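Local coordinates for hypothetical protein, similar to alpha-acetolactate decarboxylase (Staphylococcus aureus subsp. aureus, PDB 1XV2) that probably decarboxylates alpha-acetolactate to acetoin, as its family does, and holds a histidine-bound zinc ion, at residues P147-Q152 with R184-H189; K122-R127 with I177-D182; G38-T43 with G47-L52; A56-E61 with I66-D71. All coordinates share one frame; numbering follows the deposited sequence.

Contact 1 (P147-Q152 with R184-H189); sequences PEEKRQ and RAYGGH. With ZN (zinc ion), chain E.
Tyr186 OH donates to the backbone carbonyl Glu149 O at 2.8 Å, and this bond ties the loop that enters strand 187-195 to strand 148-151. The two strands belong to one curled antiparallel sheet but are not adjacent in it: strand 120-127 pairs with both, and Tyr186 reaches past Met124 and Val126 of that strand. The hydroxyl comes to the carbonyl from above its plane, 51° out. With CG anti to the backbone N (chi1 164°), the phenol passes Glu149 and Arg151 in the direction opposite to theirs. Glu149 CB lies at the ring edge, 3.8 Å from Tyr186 CE1. Over one ring face sits Arg151: its CG makes a CH-pi contact 3.5 Å from the ring centroid, and a bend at chi2 then lays the guanidinium flat on the CB end of the tyrosine, centres 4.2 Å apart and planes 29° from parallel. A salt bridge from Arg151 NH2 to Glu149 OE2, 3.0 Å long and reaching the syn side of the carboxylate, limits the rotation of the stacked group. Toward the far end of 184-189, His189 ND1 binds the zinc ion at 2.3 Å, together with His176 and His178. At the guanidinium edge, a water accepts from Arg151 NH2 at 2.8 Å and donates to Ala185 O at 3.0 Å.

Contact 2 (K122-R127 with I177-D182); sequences KHMHVR and IHFADD. With ZN (zinc ion), chain E.
Selenomethionine Met124 lies across one face of the Phe179 ring, a Met-aromatic contact that links strands 120-127 and 174-181, which are not paired with each other, across the inside of the curled antiparallel sheet. Its CB leaves the strand toward Phe179, and CG, placed anti to the backbone N (chi1 -179°), comes 3.9 Å from Phe179 CD2. The chain then bends at chi2 and chi3, folding the tip back over the ring. SE stands 4.3 Å from the ring centroid, 26° off the normal. The terminal methyl goes further: CE lies 3.4 Å from Phe179 CD1, offset toward the rim, and makes a CH-pi contact over the face. Val126 adds a looser apolar contact, its CG1 4.3 Å from Phe179 CB.

At one end of this apolar layer lies the metal. His178, whose side chain leaves its strand on the side away from Met124, binds the zinc ion through NE2 at 2.2 Å, while Arg127 NH2 donates to a zinc-bound water at 3.0 Å. Ile158 of strand 154-163 packs against both Met124 and Phe179, Val190 of strand 187-195 touches Phe179, and Tyr186, in the loop before that strand, touches Met124 and Val126.

Contact 3 (G38-T43 with G47-L52); sequences GIATLT and GEVIFL
Strands 38-42 and 48-52 run antiparallel, their axes 4.4 Å apart at closest and their directions 148° apart, with Gly38-Phe51 and Ala40-Val49 as hydrogen-bonded pairs and Ile39-Ile50 as the non-hydrogen-bonded pair between them. Each hydrogen-bonded pair is closed by two bonds; the shorter are Phe51 N to Gly38 O, 2.7 Å, and Val49 N to Ala40 O, 2.8 Å.

Side chains of Ala40, Val49 and Phe51 share one face. Phe51 lies along the partner strand, with CG anti to its own carbonyl carbon (chi1 -69°); the edge of the ring runs beside Gly38, which has no side chain to meet it, and Phe51 CD2 lies 3.6 Å from Gly38 C. Further along, Phe51 CE2 reaches Ala40 CB at 4.0 Å. Ala40 CB meets Val49 CB at 3.7 Å, while Val49 CG2 lies 3.5 Å from Thr41 CA and Leu42 crosses this valine at about a right angle. Helix 28-32 packs on the Phe51 ring through Ile28, Leu31 and Leu32. Near the turn of the hairpin, Thr41 OG1 donates to Gly47 O at 2.9 Å, coming from above the carbonyl plane.

On the other face, Ile39 and Ile50 both touch the zinc ligand His178, and Ile39 also touches His176. Glu48 turns there too, its OE2 accepting from Met129 N and salt-bridged to Arg127. This is a beta hairpin within the mixed sheet, with one face on helix 28-32 and the other beside the histidine-zinc site.

Contact 4 (A56-E61 with I66-D71); sequences AYHANE and IELKGD
Leu68 and His58 meet obliquely on one side of this strand pair, while Glu67 and Tyr57 meet on the other. Leu68 CD2 comes 3.5 Å from His58 CB, and its second branch, CD1, turns to Ala56 CB at 4.0 Å, so the leucine fork bridges two alternate residues of strand 55-59. Ile66 joins the same side, bringing its CD1 to 3.9 Å from His58 CB. The imidazole itself leads away from these apolar groups: CG is anti to the backbone N (chi1 -175°), and NE2 hydrogen-bonds Asp46 O.

Tyr57 and Glu67 form the non-hydrogen-bonded pair. The aliphatic part of the extended glutamate crosses the phenol at a slant, CG 4.0 Å from Tyr57 CE1, and the carboxylate plane stands 74° from that of the ring. One water accepts from Ala56 N and donates to Glu67 OE2, whereas OE1 is salt-bridged to Lys55. Arg184 makes a cation-pi contact with the Tyr57 ring.

The strands are joined by His58 N to Ile66 O at 2.7 Å, the reciprocal bond from Ile66 N to His58 O, and Leu68 N to Ala56 O at 2.8 Å. Antiparallel pairing of two consecutive strands makes this a beta hairpin, with 65-67 an outermost strand of the mixed sheet within this chain.

Contacts 3 and 4 are successive hairpins of the mixed sheet, joined where strands 48-52 and 55-59 pair: Glu48 N to Ala59 O is 2.9 Å and Ile50 N to Tyr57 O 3.0 Å. Contacts 1 and 2, with centres about 5 Å apart, interlock in the curled sheet through Gly188 O and Phe179 N, 2.8 Å apart. The zinc ion lies where the two sheets meet. Contact 1 supplies His189 and contact 2 His178, with His176 completing the protein ligands. From contact 3, Val49 O accepts from His178 ND1 at 2.9 Å, which would orient that ligand; the Glu48 side chain lies about 4 Å from the zinc ion, and its OE2 is 2.9 Å from Arg127 NE of contact 2. Contact 4 is more remote, the His58 side chain about 11 Å from the metal.

Contact 1 (P147-Q152 with R184-H189)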
loop_
_atom_site.group_PDB
_atom_site.type_symbol
_atom_site.label_atom_id
_atom_site.label_comp_id
_atom_site.label_asym_id
_atom_site.label_seq_id
_atom_site.Cartn_x
_atom_site.Cartn_y
_atom_site.Cartn_z
ATOM N N PRO A 147 27.541 -9.512 -5.524
ATOM C CA PRO A 147 28.159 -10.575 -6.308
ATOM C C PRO A 147 27.021 -11.175 -7.143
ATOM O O PRO A 147 25.846 -11.065 -6.776
ATOM C CB PRO A 147 28.681 -11.528 -5.240
ATOM C CG PRO A 147 27.664 -11.397 -4.159
ATOM C CD PRO A 147 27.430 -9.899 -4.106
ATOM N N GLU A 148 27.365 -11.780 -8.270
ATOM C CA GLU A 148 26.373 -12.391 -9.143
ATOM C C GLU A 148 26.890 -13.754 -9.574
ATOM O O GLU A 148 28.080 -13.919 -9.836
ATOM C CB GLU A 148 26.122 -11.498 -10.365
ATOM C CG GLU A 148 25.319 -10.226 -10.058
ATOM C CD GLU A 148 25.279 -9.242 -11.228
ATOM O OE1 GLU A 148 25.201 -9.693 -12.392
ATOM O OE2 GLU A 148 25.312 -8.015 -10.981
ATOM N N GLU A 149 25.997 -14.733 -9.627
ATOM C CA GLU A 149 26.376 -16.082 -10.015
ATOM C C GLU A 149 25.379 -16.608 -11.040
ATOM O O GLU A 149 24.166 -16.427 -10.899
ATOM C CB GLU A 149 26.403 -17.004 -8.790
ATOM C CG GLU A 149 27.567 -17.995 -8.777
ATOM C CD GLU A 149 27.451 -19.034 -7.667
ATOM O OE1 GLU A 149 27.213 -18.645 -6.501
ATOM O OE2 GLU A 149 27.604 -20.242 -7.958
ATOM N N LYS A 150 25.904 -17.258 -12.072
ATOM C CA LYS A 150 25.078 -17.815 -13.133
ATOM C C LYS A 150 25.231 -19.326 -13.192
ATOM O O LYS A 150 26.284 -19.866 -12.852
ATOM C CB LYS A 150 25.487 -17.222 -14.483
ATOM C CG LYS A 150 25.536 -15.702 -14.514
ATOM C CD LYS A 150 25.973 -15.201 -15.882
ATOM C CE LYS A 150 26.197 -13.695 -15.880
ATOM N NZ LYS A 150 26.758 -13.229 -17.182
ATOM N N ARG A 151 24.174 -20.002 -13.625
ATOM C CA ARG A 151 24.192 -21.452 -13.761
ATOM C C ARG A 151 23.499 -21.813 -15.068
ATOM O O ARG A 151 22.816 -20.980 -15.665
ATOM C CB ARG A 151 23.470 -22.119 -12.584
ATOM C CG ARG A 151 24.160 -21.946 -11.240
ATOM C CD ARG A 151 25.535 -22.598 -11.223
ATOM N NE ARG A 151 26.162 -22.484 -9.908
ATOM C CZ ARG A 151 25.812 -23.193 -8.837
ATOM N NH1 ARG A 151 24.833 -24.090 -8.914
ATOM N NH2 ARG A 151 26.430 -22.991 -7.680
ATOM N N GLN A 152 23.676 -23.054 -15.511
ATOM C CA GLN A 152 23.067 -23.522 -16.754
ATOM C C GLN A 152 22.440 -24.897 -16.549
ATOM O O GLN A 152 22.998 -25.744 -15.849
ATOM C CB GLN A 152 24.127 -23.613 -17.857
ATOM C CG GLN A 152 24.902 -22.329 -18.094
ATOM C CD GLN A 152 26.074 -22.524 -19.044
ATOM O OE1 GLN A 152 26.811 -21.582 -19.343
ATOM N NE2 GLN A 152 26.253 -23.751 -19.522
ATOM N N ARG A 184 19.237 -27.169 -3.045
ATOM C CA ARG A 184 19.295 -26.249 -1.907
ATOM C C ARG A 184 20.757 -25.868 -1.681
ATOM O O ARG A 184 21.257 -25.948 -0.558
ATOM C CB ARG A 184 18.767 -26.914 -0.630
ATOM C CG ARG A 184 17.579 -27.853 -0.796
ATOM C CD ARG A 184 16.236 -27.147 -0.819
ATOM N NE ARG A 184 15.978 -26.468 -2.082
ATOM C CZ ARG A 184 14.769 -26.101 -2.494
ATOM N NH1 ARG A 184 13.703 -26.350 -1.742
ATOM N NH2 ARG A 184 14.622 -25.488 -3.659
ATOM N N ALA A 185 21.446 -25.462 -2.743
ATOM C CA ALA A 185 22.853 -25.096 -2.626
ATOM C C ALA A 185 23.202 -23.838 -3.416
ATOM O O ALA A 185 24.322 -23.327 -3.330
ATOM C CB ALA A 185 23.727 -26.262 -3.093
ATOM N N TYR A 186 22.234 -23.338 -4.173
ATOM C CA TYR A 186 22.429 -22.153 -5.001
ATOM C C TYR A 186 21.124 -21.378 -5.105
ATOM O O TYR A 186 20.055 -21.971 -5.218
ATOM C CB TYR A 186 22.882 -22.577 -6.404
ATOM C CG TYR A 186 22.746 -21.502 -7.461
ATOM C CD1 TYR A 186 23.745 -20.548 -7.650
ATOM C CD2 TYR A 186 21.606 -21.428 -8.262
ATOM C CE1 TYR A 186 23.615 -19.544 -8.614
ATOM C CE2 TYR A 186 21.464 -20.427 -9.228
ATOM C CZ TYR A 186 22.472 -19.493 -9.397
ATOM O OH TYR A 186 22.347 -18.517 -10.358
ATOM N N GLY A 187 21.212 -20.054 -5.078
ATOM C CA GLY A 187 20.009 -19.250 -5.187
ATOM C C GLY A 187 20.264 -17.769 -5.013
ATOM O O GLY A 187 21.402 -17.347 -4.812
ATOM N N GLY A 188 19.197 -16.978 -5.090
ATOM C CA GLY A 188 19.327 -15.543 -4.930
ATOM C C GLY A 188 18.210 -14.758 -5.595
ATOM O O GLY A 188 17.155 -15.301 -5.921
ATOM N N HIS A 189 18.451 -13.464 -5.774
ATOM C CA HIS A 189 17.504 -12.554 -6.412
ATOM C C HIS A 189 17.735 -12.691 -7.919
ATOM O O HIS A 189 18.829 -12.414 -8.405
ATOM C CB HIS A 189 17.798 -11.121 -5.955
ATOM C CG HIS A 189 16.962 -10.079 -6.630
ATOM N ND1 HIS A 189 15.736 -9.676 -6.144
ATOM C CD2 HIS A 189 17.191 -9.332 -7.736
ATOM C CE1 HIS A 189 15.249 -8.722 -6.917
ATOM N NE2 HIS A 189 16.112 -8.495 -7.892
HETATM ZN ZN ZN E . 15.031 -9.433 -3.960
HETATM O O HOH W 1 26.019 -24.610 -5.495
HETATM O O HOH W 2 17.150 -8.890 -2.907
HETATM O O HOH W 3 15.461 -7.022 -3.425
HETATM O O HOH W 4 15.054 -8.551 -1.644
#

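Contact 2 (K122-R127 with I177-D182)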
loop_
_atom_site.group_PDB
_atom_site.type_symbol
_atom_site.label_atom_id
_atom_site.label_comp_id
_atom_site.label_asym_id
_atom_site.label_seq_id
_atom_site.Cartn_x
_atom_site.Cartn_y
_atom_site.Cartn_z
ATOM N N LYS A 122 17.511 -23.340 -18.577
ATOM C CA LYS A 122 18.683 -23.378 -19.441
ATOM C C LYS A 122 19.717 -22.407 -18.903
ATOM O O LYS A 122 20.914 -22.676 -18.934
ATOM C CB LYS A 122 18.311 -22.978 -20.870
ATOM C CG LYS A 122 17.171 -23.778 -21.455
ATOM C CD LYS A 122 16.977 -23.472 -22.932
ATOM C CE LYS A 122 18.170 -23.945 -23.747
ATOM N NZ LYS A 122 17.941 -23.797 -25.214
ATOM N N HIS A 123 19.238 -21.271 -18.406
ATOM C CA HIS A 123 20.115 -20.245 -17.864
ATOM C C HIS A 123 19.494 -19.601 -16.625
ATOM O O HIS A 123 18.292 -19.369 -16.574
ATOM C CB HIS A 123 20.376 -19.182 -18.938
ATOM C CG HIS A 123 21.217 -18.035 -18.470
ATOM N ND1 HIS A 123 22.486 -18.200 -17.957
ATOM C CD2 HIS A 123 20.976 -16.702 -18.457
ATOM C CE1 HIS A 123 22.990 -17.018 -17.649
ATOM N NE2 HIS A 123 22.095 -16.093 -17.944
HETATM N N MSE A 124 20.319 -19.331 -15.621
HETATM C CA MSE A 124 19.854 -18.695 -14.393
HETATM C C MSE A 124 20.925 -17.701 -13.968
HETATM O O MSE A 124 22.106 -18.034 -13.919
HETATM C CB MSE A 124 19.618 -19.747 -13.294
HETATM C CG MSE A 124 19.109 -19.191 -11.963
HETATM SE SE MSE A 124 17.494 -18.124 -12.059
HETATM C CE MSE A 124 16.228 -19.499 -12.554
ATOM N N HIS A 125 20.500 -16.476 -13.679
ATOM C CA HIS A 125 21.408 -15.409 -13.277
ATOM C C HIS A 125 20.840 -14.703 -12.045
ATOM O O HIS A 125 19.777 -14.095 -12.113
ATOM C CB HIS A 125 21.562 -14.416 -14.438
ATOM C CG HIS A 125 22.476 -13.266 -14.149
ATOM N ND1 HIS A 125 22.764 -12.296 -15.085
ATOM C CD2 HIS A 125 23.160 -12.924 -13.032
ATOM C CE1 HIS A 125 23.586 -11.406 -14.557
ATOM N NE2 HIS A 125 23.841 -11.764 -13.312
ATOM N N VAL A 126 21.551 -14.787 -10.924
ATOM C CA VAL A 126 21.095 -14.156 -9.687
ATOM C C VAL A 126 22.181 -13.329 -9.020
ATOM O O VAL A 126 23.357 -13.400 -9.386
ATOM C CB VAL A 126 20.648 -15.206 -8.634
ATOM C CG1 VAL A 126 19.591 -16.129 -9.210
ATOM C CG2 VAL A 126 21.853 -16.006 -8.154
ATOM N N ARG A 127 21.771 -12.545 -8.030
ATOM C CA ARG A 127 22.701 -11.754 -7.248
ATOM C C ARG A 127 22.415 -12.098 -5.795
ATOM O O ARG A 127 21.323 -12.569 -5.464
ATOM C CB ARG A 127 22.519 -10.244 -7.493
ATOM C CG ARG A 127 21.182 -9.643 -7.066
ATOM C CD ARG A 127 21.128 -9.274 -5.578
ATOM N NE ARG A 127 19.812 -8.748 -5.201
ATOM C CZ ARG A 127 19.354 -7.544 -5.531
ATOM N NH1 ARG A 127 20.103 -6.711 -6.244
ATOM N NH2 ARG A 127 18.130 -7.178 -5.169
ATOM N N ILE A 177 11.391 -11.555 -8.142
ATOM C CA ILE A 177 11.520 -12.990 -7.950
ATOM C C ILE A 177 12.876 -13.467 -7.456
ATOM O O ILE A 177 13.916 -12.904 -7.801
ATOM C CB ILE A 177 11.235 -13.729 -9.270
ATOM C CG1 ILE A 177 12.051 -13.090 -10.399
ATOM C CG2 ILE A 177 9.749 -13.673 -9.599
ATOM C CD1 ILE A 177 11.995 -13.843 -11.714
ATOM N N HIS A 178 12.844 -14.528 -6.658
ATOM C CA HIS A 178 14.052 -15.142 -6.122
ATOM C C HIS A 178 14.058 -16.588 -6.596
ATOM O O HIS A 178 13.012 -17.129 -6.954
ATOM C CB HIS A 178 14.059 -15.109 -4.591
ATOM C CG HIS A 178 14.348 -13.757 -4.013
ATOM N ND1 HIS A 178 14.483 -13.543 -2.657
ATOM C CD2 HIS A 178 14.533 -12.554 -4.603
ATOM C CE1 HIS A 178 14.739 -12.266 -2.438
ATOM N NE2 HIS A 178 14.775 -11.644 -3.602
ATOM N N PHE A 179 15.232 -17.209 -6.584
ATOM C CA PHE A 179 15.376 -18.590 -7.026
ATOM C C PHE A 179 16.077 -19.458 -5.985
ATOM O O PHE A 179 16.900 -18.977 -5.207
ATOM C CB PHE A 179 16.181 -18.626 -8.332
ATOM C CG PHE A 179 16.459 -20.013 -8.843
ATOM C CD1 PHE A 179 15.477 -20.729 -9.523
ATOM C CD2 PHE A 179 17.705 -20.603 -8.646
ATOM C CE1 PHE A 179 15.733 -22.018 -10.004
ATOM C CE2 PHE A 179 17.972 -21.889 -9.121
ATOM C CZ PHE A 179 16.981 -22.597 -9.803
ATOM N N ALA A 180 15.734 -20.741 -5.983
ATOM C CA ALA A 180 16.342 -21.726 -5.095
ATOM C C ALA A 180 16.369 -23.037 -5.871
ATOM O O ALA A 180 15.327 -23.526 -6.314
ATOM C CB ALA A 180 15.526 -21.887 -3.806
ATOM N N ASP A 181 17.561 -23.598 -6.046
ATOM C CA ASP A 181 17.698 -24.844 -6.783
ATOM C C ASP A 181 17.318 -26.038 -5.912
ATOM O O ASP A 181 17.397 -25.975 -4.683
ATOM C CB ASP A 181 19.130 -24.988 -7.326
ATOM C CG ASP A 181 20.131 -25.439 -6.269
ATOM O OD1 ASP A 181 19.976 -25.076 -5.080
ATOM O OD2 ASP A 181 21.094 -26.148 -6.646
ATOM N N ASP A 182 16.882 -27.114 -6.562
ATOM C CA ASP A 182 16.475 -28.335 -5.876
ATOM C C ASP A 182 17.518 -28.822 -4.883
ATOM O O ASP A 182 17.172 -29.309 -3.808
ATOM C CB ASP A 182 16.176 -29.431 -6.900
ATOM C CG ASP A 182 14.798 -29.285 -7.524
ATOM O OD1 ASP A 182 14.329 -28.137 -7.683
ATOM O OD2 ASP A 182 14.185 -30.319 -7.866
HETATM ZN ZN ZN E . 15.031 -9.433 -3.960
HETATM O O HOH W 2 17.150 -8.890 -2.907
HETATM O O HOH W 3 15.461 -7.022 -3.425
HETATM O O HOH W 4 15.054 -8.551 -1.644
#

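Contact 3 (G38-T43 with G47-L52)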
loop_
_atom_site.group_PDB
_atom_site.type_symbol
_atom_site.label_atom_id
_atom_site.label_comp_id
_atom_site.label_asym_id
_atom_site.label_seq_id
_atom_site.Cartn_x
_atom_site.Cartn_y
_atom_site.Cartn_z
ATOM N N GLY A 38 7.444 -16.895 -0.627
ATOM C CA GLY A 38 7.777 -15.486 -0.693
ATOM C C GLY A 38 9.259 -15.186 -0.795
ATOM O O GLY A 38 10.084 -16.070 -1.035
ATOM N N ILE A 39 9.591 -13.920 -0.593
ATOM C CA ILE A 39 10.962 -13.453 -0.683
ATOM C C ILE A 39 11.242 -12.445 0.422
ATOM O O ILE A 39 10.321 -11.845 0.975
ATOM C CB ILE A 39 11.199 -12.757 -2.029
ATOM C CG1 ILE A 39 10.276 -11.537 -2.135
ATOM C CG2 ILE A 39 10.915 -13.720 -3.168
ATOM C CD1 ILE A 39 10.330 -10.833 -3.466
ATOM N N ALA A 40 12.519 -12.249 0.725
ATOM C CA ALA A 40 12.924 -11.301 1.753
ATOM C C ALA A 40 14.441 -11.215 1.817
ATOM O O ALA A 40 15.146 -11.639 0.901
ATOM C CB ALA A 40 12.363 -11.729 3.116
ATOM N N THR A 41 14.931 -10.641 2.908
ATOM C CA THR A 41 16.355 -10.517 3.149
ATOM C C THR A 41 16.514 -10.413 4.660
ATOM O O THR A 41 15.517 -10.301 5.382
ATOM C CB THR A 41 16.950 -9.281 2.451
ATOM O OG1 THR A 41 18.347 -9.191 2.764
ATOM C CG2 THR A 41 16.228 -8.008 2.883
ATOM N N LEU A 42 17.747 -10.469 5.147
ATOM C CA LEU A 42 17.977 -10.398 6.587
ATOM C C LEU A 42 18.450 -9.025 7.042
ATOM O O LEU A 42 18.630 -8.120 6.233
ATOM C CB LEU A 42 19.002 -11.456 7.005
ATOM C CG LEU A 42 18.650 -12.904 6.656
ATOM C CD1 LEU A 42 19.739 -13.821 7.176
ATOM C CD2 LEU A 42 17.302 -13.276 7.262
ATOM N N THR A 43 18.650 -8.878 8.347
ATOM C CA THR A 43 19.108 -7.616 8.909
ATOM C C THR A 43 20.311 -7.122 8.110
ATOM O O THR A 43 21.173 -7.912 7.731
ATOM C CB THR A 43 19.494 -7.791 10.398
ATOM O OG1 THR A 43 18.354 -8.263 11.130
ATOM C CG2 THR A 43 19.955 -6.472 10.994
ATOM N N GLY A 47 21.996 -10.893 2.262
ATOM C CA GLY A 47 21.587 -11.983 1.404
ATOM C C GLY A 47 20.194 -11.972 0.815
ATOM O O GLY A 47 19.530 -10.939 0.718
ATOM N N GLU A 48 19.754 -13.164 0.436
ATOM C CA GLU A 48 18.465 -13.359 -0.198
ATOM C C GLU A 48 17.657 -14.435 0.500
ATOM O O GLU A 48 18.112 -15.571 0.627
ATOM C CB GLU A 48 18.687 -13.783 -1.649
ATOM C CG GLU A 48 19.676 -12.914 -2.408
ATOM C CD GLU A 48 19.174 -11.497 -2.589
ATOM O OE1 GLU A 48 17.963 -11.276 -2.380
ATOM O OE2 GLU A 48 19.984 -10.614 -2.949
ATOM N N VAL A 49 16.454 -14.085 0.940
ATOM C CA VAL A 49 15.593 -15.055 1.596
ATOM C C VAL A 49 14.562 -15.569 0.599
ATOM O O VAL A 49 13.950 -14.791 -0.128
ATOM C CB VAL A 49 14.842 -14.436 2.794
ATOM C CG1 VAL A 49 13.908 -15.466 3.414
ATOM C CG2 VAL A 49 15.839 -13.938 3.829
ATOM N N ILE A 50 14.390 -16.885 0.551
ATOM C CA ILE A 50 13.399 -17.484 -0.331
ATOM C C ILE A 50 12.479 -18.352 0.521
ATOM O O ILE A 50 12.933 -19.307 1.155
ATOM C CB ILE A 50 14.030 -18.398 -1.419
ATOM C CG1 ILE A 50 15.084 -17.640 -2.224
ATOM C CG2 ILE A 50 12.940 -18.912 -2.351
ATOM C CD1 ILE A 50 16.439 -17.563 -1.549
ATOM N N PHE A 51 11.198 -18.004 0.560
ATOM C CA PHE A 51 10.228 -18.791 1.312
ATOM C C PHE A 51 9.679 -19.810 0.322
ATOM O O PHE A 51 8.998 -19.449 -0.638
ATOM C CB PHE A 51 9.098 -17.907 1.841
ATOM C CG PHE A 51 9.527 -16.949 2.923
ATOM C CD1 PHE A 51 10.067 -17.420 4.116
ATOM C CD2 PHE A 51 9.378 -15.576 2.752
ATOM C CE1 PHE A 51 10.453 -16.537 5.126
ATOM C CE2 PHE A 51 9.763 -14.686 3.759
ATOM C CZ PHE A 51 10.301 -15.169 4.946
ATOM N N LEU A 52 9.992 -21.081 0.550
ATOM C CA LEU A 52 9.553 -22.141 -0.348
ATOM C C LEU A 52 9.005 -23.346 0.406
ATOM O O LEU A 52 9.707 -23.957 1.212
ATOM C CB LEU A 52 10.725 -22.571 -1.232
ATOM C CG LEU A 52 10.411 -23.519 -2.388
ATOM C CD1 LEU A 52 9.426 -22.858 -3.344
ATOM C CD2 LEU A 52 11.705 -23.878 -3.107
#

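Contact 4 (A56-E61 with I66-D71)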
loop_
_atom_site.group_PDB
_atom_site.type_symbol
_atom_site.label_atom_id
_atom_site.label_comp_id
_atom_site.label_asym_id
_atom_site.label_seq_id
_atom_site.Cartn_x
_atom_site.Cartn_y
_atom_site.Cartn_z
ATOM N N ALA A 56 12.253 -21.685 5.087
ATOM C CA ALA A 56 12.936 -20.423 4.829
ATOM C C ALA A 56 14.406 -20.665 4.525
ATOM O O ALA A 56 15.142 -21.174 5.363
ATOM C CB ALA A 56 12.792 -19.498 6.032
ATOM N N TYR A 57 14.829 -20.295 3.321
ATOM C CA TYR A 57 16.212 -20.481 2.898
ATOM C C TYR A 57 16.957 -19.158 2.758
ATOM O O TYR A 57 16.353 -18.110 2.514
ATOM C CB TYR A 57 16.247 -21.230 1.562
ATOM C CG TYR A 57 15.583 -22.586 1.614
ATOM C CD1 TYR A 57 16.196 -23.659 2.261
ATOM C CD2 TYR A 57 14.323 -22.787 1.053
ATOM C CE1 TYR A 57 15.570 -24.896 2.352
ATOM C CE2 TYR A 57 13.685 -24.023 1.138
ATOM C CZ TYR A 57 14.316 -25.072 1.791
ATOM O OH TYR A 57 13.694 -26.295 1.891
ATOM N N HIS A 58 18.277 -19.212 2.901
ATOM C CA HIS A 58 19.090 -18.014 2.785
ATOM C C HIS A 58 20.353 -18.226 1.964
ATOM O O HIS A 58 21.144 -19.134 2.234
ATOM C CB HIS A 58 19.472 -17.497 4.174
ATOM C CG HIS A 58 20.211 -16.196 4.148
ATOM N ND1 HIS A 58 21.517 -16.072 4.567
ATOM C CD2 HIS A 58 19.824 -14.960 3.751
ATOM C CE1 HIS A 58 21.904 -14.816 4.432
ATOM N NE2 HIS A 58 20.894 -14.121 3.937
ATOM N N ALA A 59 20.530 -17.377 0.957
ATOM C CA ALA A 59 21.700 -17.429 0.090
ATOM C C ALA A 59 22.438 -16.112 0.291
ATOM O O ALA A 59 21.874 -15.043 0.053
ATOM C CB ALA A 59 21.269 -17.582 -1.366
ATOM N N ASN A 60 23.687 -16.174 0.744
ATOM C CA ASN A 60 24.430 -14.945 0.972
ATOM C C ASN A 60 25.528 -14.673 -0.039
ATOM O O ASN A 60 25.765 -15.459 -0.960
ATOM C CB ASN A 60 25.026 -14.911 2.391
ATOM C CG ASN A 60 26.088 -15.975 2.616
ATOM O OD1 ASN A 60 26.884 -16.277 1.729
ATOM N ND2 ASN A 60 26.116 -16.534 3.821
ATOM N N GLU A 61 26.190 -13.540 0.165
ATOM C CA GLU A 61 27.272 -13.049 -0.678
ATOM C C GLU A 61 28.488 -13.967 -0.738
ATOM O O GLU A 61 29.379 -13.761 -1.560
ATOM C CB GLU A 61 27.712 -11.682 -0.160
ATOM C CG GLU A 61 28.198 -11.740 1.285
ATOM C CD GLU A 61 28.288 -10.381 1.940
ATOM O OE1 GLU A 61 29.024 -9.520 1.427
ATOM O OE2 GLU A 61 27.621 -10.176 2.976
ATOM N N ILE A 66 21.650 -21.925 3.175
ATOM C CA ILE A 66 21.158 -22.720 4.294
ATOM C C ILE A 66 19.696 -22.469 4.649
ATOM O O ILE A 66 19.078 -21.516 4.169
ATOM C CB ILE A 66 22.026 -22.472 5.563
ATOM C CG1 ILE A 66 22.111 -20.974 5.870
ATOM C CG2 ILE A 66 23.432 -23.007 5.347
ATOM C CD1 ILE A 66 20.833 -20.362 6.393
ATOM N N GLU A 67 19.140 -23.341 5.486
ATOM C CA GLU A 67 17.766 -23.174 5.934
ATOM C C GLU A 67 17.865 -22.370 7.224
ATOM O O GLU A 67 18.613 -22.731 8.132
ATOM C CB GLU A 67 17.106 -24.521 6.221
ATOM C CG GLU A 67 15.595 -24.420 6.368
ATOM C CD GLU A 67 14.964 -25.686 6.904
ATOM O OE1 GLU A 67 15.326 -26.783 6.432
ATOM O OE2 GLU A 67 14.093 -25.583 7.791
ATOM N N LEU A 68 17.120 -21.276 7.298
ATOM C CA LEU A 68 17.144 -20.418 8.472
ATOM C C LEU A 68 16.564 -21.107 9.703
ATOM O O LEU A 68 15.668 -21.946 9.597
ATOM C CB LEU A 68 16.378 -19.128 8.175
ATOM C CG LEU A 68 16.964 -18.311 7.017
ATOM C CD1 LEU A 68 16.000 -17.219 6.596
ATOM C CD2 LEU A 68 18.293 -17.722 7.444
ATOM N N LYS A 69 17.084 -20.753 10.873
ATOM C CA LYS A 69 16.608 -21.334 12.123
ATOM C C LYS A 69 15.194 -20.854 12.435
ATOM O O LYS A 69 14.363 -21.623 12.924
ATOM C CB LYS A 69 17.545 -20.957 13.275
ATOM C CG LYS A 69 17.078 -21.460 14.634
ATOM C CD LYS A 69 18.022 -21.027 15.747
ATOM C CE LYS A 69 17.525 -21.493 17.110
ATOM N NZ LYS A 69 18.432 -21.054 18.205
ATOM N N GLY A 70 14.929 -19.581 12.156
ATOM C CA GLY A 70 13.612 -19.028 12.415
ATOM C C GLY A 70 13.617 -17.754 13.244
ATOM O O GLY A 70 12.693 -16.945 13.157
ATOM N N ASP A 71 14.663 -17.562 14.039
ATOM C CA ASP A 71 14.767 -16.385 14.895
ATOM C C ASP A 71 15.471 -15.207 14.224
ATOM O O ASP A 71 15.565 -14.124 14.803
ATOM C CB ASP A 71 15.501 -16.750 16.186
ATOM C CG ASP A 71 16.938 -17.158 15.941
ATOM O OD1 ASP A 71 17.161 -18.083 15.133
ATOM O OD2 ASP A 71 17.845 -16.554 16.555
HETATM O O HOH W 5 11.933 -23.357 7.446
#